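PDB 4DBF: 2-hydroxyhepta-2,4-diene-1,7-dioate isomerase from Corynebacterium glutamicum, which binds magnesium and probably acts as an oxaloacetate decarboxylase of the fumarylacetoacetate hydrolase family, with an isomerase activity also assigned to it. Local coordinates for residues P113-T118 against G185-G190. Sequence-based numbering, arbitrary orientation.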
loop_
_atom_site.group_PDB
_atom_site.type_symbol
_atom_site.label_atom_id
_atom_site.label_comp_id
_atom_site.label_asym_id
_atom_site.label_seq_id
_atom_site.Cartn_x
_atom_site.Cartn_y
_atom_site.Cartn_z
ATOM N N PRO A 113 -4.250 -1.785 2.046
ATOM C CA PRO A 113 -4.112 -1.541 0.628
ATOM C C PRO A 113 -5.266 -0.694 0.135
ATOM O O PRO A 113 -6.307 -0.780 0.711
ATOM C CB PRO A 113 -4.211 -2.929 0.056
ATOM C CG PRO A 113 -5.171 -3.597 0.926
ATOM C CD PRO A 113 -4.896 -3.075 2.293
ATOM N N PRO A 114 -5.051 0.091 -0.916
ATOM C CA PRO A 114 -6.087 0.964 -1.483
ATOM C C PRO A 114 -7.361 0.244 -1.906
ATOM O O PRO A 114 -8.437 0.763 -1.886
ATOM C CB PRO A 114 -5.406 1.562 -2.705
ATOM C CG PRO A 114 -3.981 1.475 -2.414
ATOM C CD PRO A 114 -3.779 0.252 -1.596
ATOM N N THR A 115 -7.175 -0.995 -2.269
ATOM C CA THR A 115 -8.238 -1.874 -2.624
ATOM C C THR A 115 -9.178 -2.233 -1.474
ATOM O O THR A 115 -10.224 -2.713 -1.693
ATOM C CB THR A 115 -7.686 -3.146 -3.277
ATOM O OG1 THR A 115 -6.551 -3.593 -2.576
ATOM C CG2 THR A 115 -7.295 -2.848 -4.659
ATOM N N ALA A 116 -8.779 -1.965 -0.252
ATOM C CA ALA A 116 -9.642 -2.190 0.891
ATOM C C ALA A 116 -10.677 -1.089 1.060
ATOM O O ALA A 116 -11.675 -1.265 1.645
ATOM C CB ALA A 116 -8.832 -2.340 2.151
ATOM N N VAL A 117 -10.358 0.060 0.536
ATOM C CA VAL A 117 -11.156 1.248 0.697
ATOM C C VAL A 117 -12.515 1.100 0.038
ATOM O O VAL A 117 -12.623 0.631 -1.034
ATOM C CB VAL A 117 -10.431 2.488 0.159
ATOM C CG1 VAL A 117 -11.324 3.688 0.274
ATOM C CG2 VAL A 117 -9.138 2.696 0.908
ATOM N N THR A 118 -13.538 1.493 0.761
ATOM C CA THR A 118 -14.874 1.649 0.229
ATOM C C THR A 118 -15.595 2.864 0.842
ATOM O O THR A 118 -15.070 3.518 1.702
ATOM C CB THR A 118 -15.706 0.346 0.345
ATOM O OG1 THR A 118 -16.864 0.424 -0.462
ATOM C CG2 THR A 118 -16.148 0.129 1.733
ATOM N N GLY A 185 -6.909 -6.120 5.279
ATOM C CA GLY A 185 -6.608 -5.665 3.906
ATOM C C GLY A 185 -7.502 -6.329 2.855
ATOM O O GLY A 185 -7.376 -6.033 1.666
ATOM N N ILE A 186 -8.450 -7.151 3.317
ATOM C CA ILE A 186 -9.456 -7.791 2.406
ATOM C C ILE A 186 -10.281 -6.651 1.738
ATOM O O ILE A 186 -10.586 -5.633 2.381
ATOM C CB ILE A 186 -10.309 -8.782 3.200
ATOM C CG1 ILE A 186 -9.448 -10.037 3.460
ATOM C CG2 ILE A 186 -11.571 -9.255 2.433
ATOM C CD1 ILE A 186 -9.898 -10.943 4.672
ATOM N N ASP A 187 -10.594 -6.769 0.460
ATOM C CA ASP A 187 -11.437 -5.804 -0.215
ATOM C C ASP A 187 -12.644 -5.421 0.684
ATOM O O ASP A 187 -13.251 -6.255 1.249
ATOM C CB ASP A 187 -11.973 -6.356 -1.540
ATOM C CG ASP A 187 -10.943 -6.477 -2.634
ATOM O OD1 ASP A 187 -9.799 -6.180 -2.470
ATOM O OD2 ASP A 187 -11.332 -6.939 -3.692
ATOM N N THR A 188 -12.952 -4.143 0.743
ATOM C CA THR A 188 -14.036 -3.528 1.515
ATOM C C THR A 188 -13.788 -3.393 3.047
ATOM O O THR A 188 -14.630 -2.830 3.754
ATOM C CB THR A 188 -15.494 -4.117 1.305
ATOM O OG1 THR A 188 -15.581 -5.358 2.018
ATOM C CG2 THR A 188 -15.870 -4.260 -0.224
ATOM N N PHE A 189 -12.598 -3.833 3.510
ATOM C CA PHE A 189 -12.337 -3.782 4.941
ATOM C C PHE A 189 -11.837 -2.382 5.382
ATOM O O PHE A 189 -11.418 -2.223 6.520
ATOM C CB PHE A 189 -11.293 -4.849 5.308
ATOM C CG PHE A 189 -11.899 -6.158 5.574
ATOM C CD1 PHE A 189 -13.116 -6.492 4.961
ATOM C CD2 PHE A 189 -11.326 -7.021 6.528
ATOM C CE1 PHE A 189 -13.727 -7.730 5.254
ATOM C CE2 PHE A 189 -11.908 -8.250 6.822
ATOM C CZ PHE A 189 -13.104 -8.639 6.165
ATOM N N GLY A 190 -11.911 -1.379 4.492
ATOM C CA GLY A 190 -11.621 0.004 4.920
ATOM C C GLY A 190 -12.701 1.016 4.496
ATOM O O GLY A 190 -12.383 1.987 3.794
HETATM O O HOH W 1 -8.090 -5.105 -0.726
HETATM O O HOH W 2 -13.110 -2.024 -1.395
#
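Gly190 forms a single parallel beta bridge with Val117, its backbone bonding to the residues on either side of it, Ala116 and Thr118. Gly190 N donates to Ala116 O (2.9 Å), and Thr118 N reaches back to Gly190 O in a longer but straighter bond (3.3 Å, 163° at the hydrogen). Val117 CA adds a C-H...O contact to that same carbonyl, so Gly190 O is approached from two neighbouring residues.

Water carries the link onward. One molecule accepts from Thr115 OG1, which a chi1 of 42° turns toward it, and donates to Gly185 O and Asp187 OD1, each 2.7 Å from the water oxygen. A second water donates to Thr115 O and Val117 O and weakly accepts from Thr188 N. The other carboxylate oxygen, Asp187 OD2, turns to the second subunit, in a salt bridge to Lys148 and a hydrogen bond to Thr247 of that subunit.

Van der Waals packing is close: Pro113 CD presses on Gly185 CA at 3.5 Å, tighter than usual for two carbons, while the Ala116 methyl CB lies against the carbonyl oxygen Ile186 O (3.7 Å).

A type II turn runs from Ile186 to Phe189. It leads into strand 190-197, which also pairs with strand 159-170, bearer of the magnesium ligand Asp167. This parallel strand pairing borders the metal site of the FAH-family catalytic domain.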